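Endoglucanase (Thermotoga maritima, PDB 2FVG) probably works as a metal-dependent aminopeptidase of the M42 family, despite its name, binding two divalent metal cations per subunit. Local coordinates at residues Val219-Ala224 against Thr302-Ile307; Gly76-Leu81 against Leu126-Gly131; Phe23-Ile28 against Gly41-Leu46. One frame throughout, in Å; residues are numbered along the deposited sequence.

Contact 1: Val219-Ala224 against Thr302-Ile307; sequences VETTTA and TPARYI
T221 to A224 lie alongside T302 to R305 as parallel neighbours, the short strand axes 4.3 Å apart at closest and turned 32° from each other. Five backbone bonds hold the pair, from T302 N to E220 O at 2.9 Å through to Y306 N and A224 O at 2.8 Å. T302 and A304 each donate to one partner and accept from the next, so their N and O atoms grip the residues flanking T221 and T223. A water ties the end of the ladder, donating to E220 O and hydrogen-bonded to T302 OG1.

On the face carrying T221, T223 and A304, A304 CB lies 3.6 Å from T221 CG2 and also touches T223 OG1. T221 has OG1 beside its backbone N (chi1 -60°), where it bonds to F166 O and D168 OD1; CG2 is left anti to that N, against A304. Both strands belong to the large mixed sheet of the M42 domain, and the first carries E220, a predicted ligand of the first zinc site; E220 OE2 bonds to NE2 of H61, another predicted ligand there.

Farther along, T223 CG2 stands over the centre of the Y306 ring as a CH-pi contact, 3.2 Å from the centroid and only 8° off the normal. The two side chains cross at about a right angle. An alanine in place of Y306 would probably leave that methyl without its aromatic partner and open a gap beside S312. R305 points to the other face, its extended chain carrying NE to a salt bridge with E231.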
loop_
_atom_site.group_PDB
_atom_site.type_symbol
_atom_site.label_atom_id
_atom_site.label_comp_id
_atom_site.label_asym_id
_atom_site.label_seq_id
_atom_site.Cartn_x
_atom_site.Cartn_y
_atom_site.Cartn_z
ATOM N N VAL A 219 -8.221 3.411 -0.028
ATOM C CA VAL A 219 -7.639 3.128 -1.337
ATOM C C VAL A 219 -6.668 1.957 -1.176
ATOM O O VAL A 219 -5.626 2.083 -0.518
ATOM C CB VAL A 219 -6.924 4.366 -1.899
ATOM C CG1 VAL A 219 -6.336 4.090 -3.290
ATOM C CG2 VAL A 219 -7.941 5.547 -2.021
ATOM N N GLU A 220 -7.044 0.806 -1.727
ATOM C CA GLU A 220 -6.212 -0.381 -1.656
ATOM C C GLU A 220 -5.860 -0.905 -3.040
ATOM O O GLU A 220 -6.265 -0.331 -4.077
ATOM C CB GLU A 220 -6.916 -1.469 -0.850
ATOM C CG GLU A 220 -7.057 -1.096 0.622
ATOM C CD GLU A 220 -7.653 -2.192 1.478
ATOM O OE1 GLU A 220 -8.260 -3.141 0.908
ATOM O OE2 GLU A 220 -7.519 -2.093 2.732
ATOM N N THR A 221 -5.069 -1.964 -3.033
ATOM C CA THR A 221 -4.669 -2.700 -4.213
ATOM C C THR A 221 -5.135 -4.123 -3.914
ATOM O O THR A 221 -4.985 -4.607 -2.787
ATOM C CB THR A 221 -3.157 -2.593 -4.461
ATOM O OG1 THR A 221 -2.818 -1.209 -4.636
ATOM C CG2 THR A 221 -2.759 -3.332 -5.742
ATOM N N THR A 222 -5.811 -4.754 -4.869
ATOM C CA THR A 222 -6.334 -6.108 -4.662
ATOM C C THR A 222 -5.579 -7.002 -5.641
ATOM O O THR A 222 -5.642 -6.769 -6.844
ATOM C CB THR A 222 -7.884 -6.171 -4.871
ATOM O OG1 THR A 222 -8.339 -7.519 -4.707
ATOM C CG2 THR A 222 -8.295 -5.677 -6.273
ATOM N N THR A 223 -4.867 -8.009 -5.129
ATOM C CA THR A 223 -4.028 -8.832 -5.988
ATOM C C THR A 223 -4.574 -10.227 -6.257
ATOM O O THR A 223 -4.858 -10.990 -5.332
ATOM C CB THR A 223 -2.539 -8.948 -5.459
ATOM O OG1 THR A 223 -2.011 -7.654 -5.113
ATOM C CG2 THR A 223 -1.637 -9.568 -6.533
ATOM N N ALA A 224 -4.700 -10.544 -7.542
ATOM C CA ALA A 224 -5.153 -11.851 -8.013
ATOM C C ALA A 224 -3.968 -12.730 -8.443
ATOM O O ALA A 224 -2.865 -12.240 -8.693
ATOM C CB ALA A 224 -6.128 -11.664 -9.186
ATOM N N THR A 302 -7.205 -0.692 -6.832
ATOM C CA THR A 302 -6.546 -0.849 -8.112
ATOM C C THR A 302 -6.272 -2.366 -8.242
ATOM O O THR A 302 -5.713 -2.980 -7.333
ATOM C CB THR A 302 -5.219 -0.055 -8.162
ATOM O OG1 THR A 302 -5.510 1.327 -7.960
ATOM C CG2 THR A 302 -4.521 -0.200 -9.549
ATOM N N PRO A 303 -6.702 -2.988 -9.353
ATOM C CA PRO A 303 -6.404 -4.420 -9.546
ATOM C C PRO A 303 -4.903 -4.651 -9.748
ATOM O O PRO A 303 -4.217 -3.801 -10.302
ATOM C CB PRO A 303 -7.136 -4.764 -10.862
ATOM C CG PRO A 303 -8.112 -3.660 -11.077
ATOM C CD PRO A 303 -7.483 -2.429 -10.467
ATOM N N ALA A 304 -4.406 -5.791 -9.280
ATOM C CA ALA A 304 -3.020 -6.192 -9.489
ATOM C C ALA A 304 -3.079 -7.695 -9.727
ATOM O O ALA A 304 -4.028 -8.338 -9.311
ATOM C CB ALA A 304 -2.175 -5.887 -8.242
ATOM N N ARG A 305 -2.077 -8.256 -10.394
ATOM C CA ARG A 305 -2.010 -9.697 -10.592
ATOM C C ARG A 305 -0.595 -10.164 -10.301
ATOM O O ARG A 305 0.352 -9.591 -10.827
ATOM C CB ARG A 305 -2.403 -10.056 -12.037
ATOM C CG ARG A 305 -2.323 -11.537 -12.353
ATOM C CD ARG A 305 -3.123 -11.921 -13.607
ATOM N NE ARG A 305 -3.148 -13.382 -13.782
ATOM C CZ ARG A 305 -2.670 -14.058 -14.834
ATOM N NH1 ARG A 305 -2.163 -13.437 -15.902
ATOM N NH2 ARG A 305 -2.753 -15.378 -14.840
ATOM N N TYR A 306 -0.427 -11.219 -9.507
ATOM C CA TYR A 306 0.938 -11.710 -9.246
ATOM C C TYR A 306 1.604 -12.240 -10.504
ATOM O O TYR A 306 0.943 -12.743 -11.408
ATOM C CB TYR A 306 1.007 -12.774 -8.129
ATOM C CG TYR A 306 0.764 -12.220 -6.723
ATOM C CD1 TYR A 306 1.628 -11.267 -6.157
ATOM C CD2 TYR A 306 -0.318 -12.664 -5.952
ATOM C CE1 TYR A 306 1.404 -10.752 -4.863
ATOM C CE2 TYR A 306 -0.553 -12.163 -4.657
ATOM C CZ TYR A 306 0.310 -11.208 -4.121
ATOM O OH TYR A 306 0.071 -10.724 -2.842
ATOM N N ILE A 307 2.914 -12.067 -10.578
ATOM C CA ILE A 307 3.697 -12.649 -11.656
ATOM C C ILE A 307 4.718 -13.589 -11.005
ATOM O O ILE A 307 4.633 -14.812 -11.165
ATOM C CB ILE A 307 4.228 -11.606 -12.712
ATOM C CG1 ILE A 307 5.069 -12.299 -13.792
ATOM C CG2 ILE A 307 4.994 -10.457 -12.052
ATOM C CD1 ILE A 307 4.482 -13.631 -14.301
HETATM O O HOH W 1 -4.566 1.693 -5.415
#

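Contact 2: Gly76-Leu81 against Leu126-Gly131; sequences GKVSFL and LRIDFG
V78 and I128 exchange both backbone bonds: V78 N donates to I128 O at 3.1 Å and I128 N to V78 O at 2.9 Å, each nearly straight. They form an antiparallel hydrogen-bonded pair, and a single bridge at that, because the two strands diverge with 122° between their directions. Strands 78-83 and 126-129 are the outermost of a six-stranded antiparallel sheet, so this bridge joins its two edges, consistent with the barrel-like second domain of M42 peptidases.

Next come the polar groups around the bridge. R127 NH1 donates to L126 O, 2.9 Å away, and also to E124 O. S79 OG lies over one face of the R127 guanidinium, 3.3 Å above the plane and offset toward its rim, while its own hydrogen bond goes to E73 OE2. Beyond the other end, D129 OD1 takes the N-H of G131 in an Asx turn. A water links that carboxylate atom to G76 O and F130 N. K77 reaches toward the same group, but NZ stays 4.1 Å from D129 OD1, too long for a salt bridge.

Packing fills the opposite side. With CG in the crowded position between backbone N and carbonyl carbon (chi1 61°), F80 sets CD1 3.6 Å from I128 CG1 and CZ against L126 CB. The edge of this ring meets R127 N, and the ring also stacks edge-to-face with F67. V78 CG2 touches I128 CB and the edge of the F130 ring at CE2, 3.7 Å off, while I128 CG2 lies over one face of that ring, offset toward the rim.

Two backbone bonds thus join the edges, flanked by apolar packing and a polar fringe of direct bonds and bridging water; K77 and D129 would probably add only a weak electrostatic pull.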
loop_
_atom_site.group_PDB
_atom_site.type_symbol
_atom_site.label_atom_id
_atom_site.label_comp_id
_atom_site.label_asym_id
_atom_site.label_seq_id
_atom_site.Cartn_x
_atom_site.Cartn_y
_atom_site.Cartn_z
ATOM N N GLY A 76 28.531 -15.799 9.506
ATOM C CA GLY A 76 28.180 -14.561 8.823
ATOM C C GLY A 76 26.811 -14.550 8.187
ATOM O O GLY A 76 26.346 -13.503 7.712
ATOM N N LYS A 77 26.167 -15.712 8.138
ATOM C CA LYS A 77 24.826 -15.784 7.601
ATOM C C LYS A 77 23.877 -15.294 8.675
ATOM O O LYS A 77 24.261 -15.249 9.848
ATOM C CB LYS A 77 24.492 -17.192 7.110
ATOM C CG LYS A 77 25.123 -17.476 5.757
ATOM C CD LYS A 77 24.756 -18.834 5.203
ATOM C CE LYS A 77 25.474 -19.092 3.875
ATOM N NZ LYS A 77 26.961 -18.956 3.973
ATOM N N VAL A 78 22.680 -14.856 8.275
ATOM C CA VAL A 78 21.692 -14.405 9.252
ATOM C C VAL A 78 20.383 -15.184 9.153
ATOM O O VAL A 78 19.969 -15.578 8.064
ATOM C CB VAL A 78 21.407 -12.845 9.209
ATOM C CG1 VAL A 78 22.712 -12.040 9.218
ATOM C CG2 VAL A 78 20.592 -12.466 8.031
ATOM N N SER A 79 19.773 -15.431 10.314
ATOM C CA SER A 79 18.465 -16.060 10.422
ATOM C C SER A 79 17.456 -14.910 10.460
ATOM O O SER A 79 17.784 -13.790 10.873
ATOM C CB SER A 79 18.351 -16.886 11.699
ATOM O OG SER A 79 19.331 -17.929 11.748
ATOM N N PHE A 80 16.228 -15.190 10.050
ATOM C CA PHE A 80 15.201 -14.159 9.982
ATOM C C PHE A 80 13.811 -14.722 10.283
ATOM O O PHE A 80 13.577 -15.937 10.207
ATOM C CB PHE A 80 15.249 -13.482 8.607
ATOM C CG PHE A 80 14.982 -14.418 7.458
ATOM C CD1 PHE A 80 15.990 -15.232 6.948
ATOM C CD2 PHE A 80 13.715 -14.476 6.877
ATOM C CE1 PHE A 80 15.743 -16.100 5.881
ATOM C CE2 PHE A 80 13.454 -15.341 5.816
ATOM C CZ PHE A 80 14.464 -16.156 5.314
ATOM N N LEU A 81 12.906 -13.839 10.676
ATOM C CA LEU A 81 11.543 -14.231 10.958
ATOM C C LEU A 81 10.673 -13.326 10.108
ATOM O O LEU A 81 11.037 -12.165 9.911
ATOM C CB LEU A 81 11.218 -14.040 12.442
ATOM C CG LEU A 81 12.035 -14.827 13.472
ATOM C CD1 LEU A 81 11.777 -14.277 14.872
ATOM C CD2 LEU A 81 11.753 -16.325 13.396
ATOM N N LEU A 126 16.090 -21.523 6.653
ATOM C CA LEU A 126 16.540 -20.526 5.691
ATOM C C LEU A 126 17.577 -19.578 6.304
ATOM O O LEU A 126 17.571 -19.333 7.507
ATOM C CB LEU A 126 15.333 -19.739 5.169
ATOM C CG LEU A 126 14.254 -20.568 4.455
ATOM C CD1 LEU A 126 13.034 -19.734 4.106
ATOM C CD2 LEU A 126 14.805 -21.252 3.213
ATOM N N ARG A 127 18.464 -19.047 5.466
ATOM C CA ARG A 127 19.494 -18.101 5.896
ATOM C C ARG A 127 19.652 -17.038 4.828
ATOM O O ARG A 127 19.403 -17.309 3.656
ATOM C CB ARG A 127 20.847 -18.807 6.057
ATOM C CG ARG A 127 20.925 -19.885 7.126
ATOM C CD ARG A 127 20.959 -19.311 8.533
ATOM N NE ARG A 127 21.086 -20.353 9.551
ATOM C CZ ARG A 127 20.060 -20.977 10.120
ATOM N NH1 ARG A 127 18.802 -20.685 9.777
ATOM N NH2 ARG A 127 20.292 -21.901 11.037
ATOM N N ILE A 128 20.036 -15.824 5.215
ATOM C CA ILE A 128 20.300 -14.806 4.202
ATOM C C ILE A 128 21.800 -14.750 4.121
ATOM O O ILE A 128 22.481 -14.768 5.144
ATOM C CB ILE A 128 19.788 -13.389 4.543
ATOM C CG1 ILE A 128 18.323 -13.425 4.947
ATOM C CG2 ILE A 128 20.031 -12.429 3.337
ATOM C CD1 ILE A 128 17.809 -12.116 5.524
ATOM N N ASP A 129 22.306 -14.721 2.900
ATOM C CA ASP A 129 23.713 -14.610 2.670
ATOM C C ASP A 129 23.934 -13.237 2.062
ATOM O O ASP A 129 23.361 -12.913 1.027
ATOM C CB ASP A 129 24.174 -15.716 1.711
ATOM C CG ASP A 129 25.691 -15.750 1.523
ATOM O OD1 ASP A 129 26.421 -15.198 2.379
ATOM O OD2 ASP A 129 26.150 -16.336 0.511
ATOM N N PHE A 130 24.727 -12.426 2.748
ATOM C CA PHE A 130 25.112 -11.108 2.288
ATOM C C PHE A 130 26.565 -11.146 1.833
ATOM O O PHE A 130 27.079 -10.169 1.286
ATOM C CB PHE A 130 24.980 -10.073 3.404
ATOM C CG PHE A 130 23.580 -9.829 3.861
ATOM C CD1 PHE A 130 22.718 -9.037 3.113
ATOM C CD2 PHE A 130 23.130 -10.355 5.064
ATOM C CE1 PHE A 130 21.424 -8.794 3.546
ATOM C CE2 PHE A 130 21.851 -10.120 5.502
ATOM C CZ PHE A 130 20.990 -9.335 4.738
ATOM N N GLY A 131 27.235 -12.267 2.094
ATOM C CA GLY A 131 28.631 -12.436 1.713
ATOM C C GLY A 131 29.664 -12.464 2.839
ATOM O O GLY A 131 30.871 -12.506 2.566
HETATM O O HOH W 2 26.347 -13.305 4.935
HETATM O O HOH W 3 16.039 -17.868 9.378
#

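Contact 3: Phe23-Ile28 against Gly41-Leu46; sequences FIKSKI and GNLIAL. With EDO (1,2-ethanediol), chain D.
L43 points from its strand toward the helix, and its two methyls take different partners. CG stands anti to the backbone N (chi1 -179°), which carries the branch outward from the strand. CD2 meets I24 CG2 at 3.7 Å, the two side chains crossing obliquely, and lies close to the backbone N of K25 at 4.0 Å. The CD1 methyl turns instead to the aliphatic part of K25, touching its CE at 4.2 Å. A bend in the lysine chain (chi3 -54°) puts CE there, and NZ goes on to a long, weak ion pair with D22.

One helical turn after I24, I28 also aims its side chain at the strand. The CD1 atom of I28 touches A45 CB at 4.0 Å and approaches L43 CD2 more loosely. L43 and A45 are two residues apart on one face of the strand, so both look toward the helix, whereas I44 faces away and packs on Y36 and Y190.

The axes of helix 23-28 and strand 43-46 are 10.2 Å apart and only 13° off parallel. This is helix-on-sheet packing of an alpha/beta fold: helix 18-28 lies on the edge region of the large mixed sheet. L35 of the adjoining strand touches K25, L43 and A45, while F193 and I176 close around I24 and I28.

The side-chain contacts are apolar or use a lysine methylene carbon. Between 23-28 and 43-46 the grip is therefore a van der Waals fit of aliphatic groups; a polar tie comes from earlier in the helix, where R21 NH1 bonds to G41 O.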
loop_
_atom_site.group_PDB
_atom_site.type_symbol
_atom_site.label_atom_id
_atom_site.label_comp_id
_atom_site.label_asym_id
_atom_site.label_seq_id
_atom_site.Cartn_x
_atom_site.Cartn_y
_atom_site.Cartn_z
ATOM N N PHE A 23 9.769 10.098 2.356
ATOM C CA PHE A 23 9.650 10.322 0.930
ATOM C C PHE A 23 8.323 11.020 0.604
ATOM O O PHE A 23 8.303 12.072 -0.025
ATOM C CB PHE A 23 9.807 9.001 0.159
ATOM C CG PHE A 23 9.724 9.170 -1.325
ATOM C CD1 PHE A 23 10.841 9.559 -2.060
ATOM C CD2 PHE A 23 8.522 8.969 -1.989
ATOM C CE1 PHE A 23 10.761 9.733 -3.433
ATOM C CE2 PHE A 23 8.435 9.141 -3.353
ATOM C CZ PHE A 23 9.553 9.519 -4.079
ATOM N N ILE A 24 7.219 10.435 1.049
ATOM C CA ILE A 24 5.890 10.983 0.802
ATOM C C ILE A 24 5.799 12.438 1.279
ATOM O O ILE A 24 5.339 13.336 0.539
ATOM C CB ILE A 24 4.796 10.073 1.432
ATOM C CG1 ILE A 24 4.797 8.689 0.745
ATOM C CG2 ILE A 24 3.455 10.744 1.311
ATOM C CD1 ILE A 24 3.837 7.635 1.376
ATOM N N LYS A 25 6.293 12.675 2.495
ATOM C CA LYS A 25 6.363 14.009 3.099
ATOM C C LYS A 25 7.060 15.004 2.156
ATOM O O LYS A 25 6.520 16.072 1.870
ATOM C CB LYS A 25 7.128 13.906 4.415
ATOM C CG LYS A 25 7.020 15.089 5.342
ATOM C CD LYS A 25 7.823 14.853 6.637
ATOM C CE LYS A 25 7.423 13.539 7.334
ATOM N NZ LYS A 25 8.303 13.195 8.497
ATOM N N SER A 26 8.233 14.640 1.640
ATOM C CA SER A 26 8.965 15.530 0.726
ATOM C C SER A 26 8.175 15.864 -0.540
ATOM O O SER A 26 8.338 16.946 -1.114
ATOM C CB SER A 26 10.351 14.977 0.365
ATOM O OG SER A 26 10.259 13.815 -0.448
ATOM N N LYS A 27 7.305 14.952 -0.963
ATOM C CA LYS A 27 6.496 15.181 -2.158
ATOM C C LYS A 27 5.202 15.965 -1.937
ATOM O O LYS A 27 4.730 16.653 -2.850
ATOM C CB LYS A 27 6.196 13.857 -2.877
ATOM C CG LYS A 27 7.449 13.079 -3.311
ATOM C CD LYS A 27 8.397 13.907 -4.203
ATOM C CE LYS A 27 9.645 13.109 -4.514
ATOM N NZ LYS A 27 10.602 13.847 -5.379
ATOM N N ILE A 28 4.629 15.882 -0.741
ATOM C CA ILE A 28 3.347 16.551 -0.487
ATOM C C ILE A 28 3.366 17.788 0.419
ATOM O O ILE A 28 2.353 18.490 0.501
ATOM C CB ILE A 28 2.248 15.556 -0.020
ATOM C CG1 ILE A 28 2.656 14.906 1.315
ATOM C CG2 ILE A 28 1.964 14.543 -1.148
ATOM C CD1 ILE A 28 1.598 13.998 1.953
ATOM N N GLY A 41 2.953 6.976 13.982
ATOM C CA GLY A 41 3.774 7.084 12.792
ATOM C C GLY A 41 3.005 7.344 11.523
ATOM O O GLY A 41 3.604 7.404 10.438
ATOM N N ASN A 42 1.681 7.459 11.641
ATOM C CA ASN A 42 0.833 7.732 10.492
ATOM C C ASN A 42 1.126 9.123 10.005
ATOM O O ASN A 42 1.297 10.033 10.818
ATOM C CB ASN A 42 -0.654 7.696 10.863
ATOM C CG ASN A 42 -1.112 6.343 11.343
ATOM O OD1 ASN A 42 -0.864 5.318 10.707
ATOM N ND2 ASN A 42 -1.804 6.330 12.471
ATOM N N LEU A 43 1.141 9.297 8.693
ATOM C CA LEU A 43 1.366 10.610 8.115
ATOM C C LEU A 43 -0.002 11.149 7.787
ATOM O O LEU A 43 -0.737 10.523 7.042
ATOM C CB LEU A 43 2.222 10.509 6.854
ATOM C CG LEU A 43 2.565 11.825 6.143
ATOM C CD1 LEU A 43 3.356 12.750 7.051
ATOM C CD2 LEU A 43 3.365 11.492 4.912
ATOM N N ILE A 44 -0.331 12.315 8.344
ATOM C CA ILE A 44 -1.648 12.907 8.180
ATOM C C ILE A 44 -1.525 14.232 7.463
ATOM O O ILE A 44 -0.897 15.163 7.957
ATOM C CB ILE A 44 -2.327 13.098 9.560
ATOM C CG1 ILE A 44 -2.330 11.767 10.319
ATOM C CG2 ILE A 44 -3.733 13.710 9.416
ATOM C CD1 ILE A 44 -3.112 11.793 11.589
ATOM N N ALA A 45 -2.126 14.299 6.285
ATOM C CA ALA A 45 -2.069 15.493 5.467
ATOM C C ALA A 45 -3.461 16.033 5.391
ATOM O O ALA A 45 -4.398 15.260 5.218
ATOM C CB ALA A 45 -1.561 15.145 4.081
ATOM N N LEU A 46 -3.609 17.344 5.553
ATOM C CA LEU A 46 -4.926 17.989 5.470
ATOM C C LEU A 46 -5.056 18.922 4.282
ATOM O O LEU A 46 -4.200 19.777 4.042
ATOM C CB LEU A 46 -5.217 18.790 6.746
ATOM C CG LEU A 46 -6.403 19.753 6.816
ATOM C CD1 LEU A 46 -7.725 19.056 6.516
ATOM C CD2 LEU A 46 -6.474 20.428 8.183
HETATM C C1 EDO D . -4.035 3.460 11.783
HETATM O O1 EDO D . -2.798 2.763 11.992
HETATM C C2 EDO D . -4.797 2.855 10.605
HETATM O O2 EDO D . -5.922 3.679 10.265
#

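How the contacts relate
Following the chain from the N terminus, contact 3 comes first, closing a short connection of 12 residues that includes strand 34-37 and setting helix 18-28 on the large mixed sheet. Contact 2 follows, closing 44 residues of strands and loops and joining the outer strands of the separate antiparallel sheet. Contact 1 comes last, pairing strands 215-224 and 297-306 within the large mixed sheet across 77 intervening residues that include helix 256-268. The three are in series: none encloses or crosses another. Contacts 1 and 3 reach the same sheet, their nearest atoms about 11 Å apart, while contact 2 stands farther off, with nearest atoms about 17 Å from contact 1 and about 21 Å from contact 3.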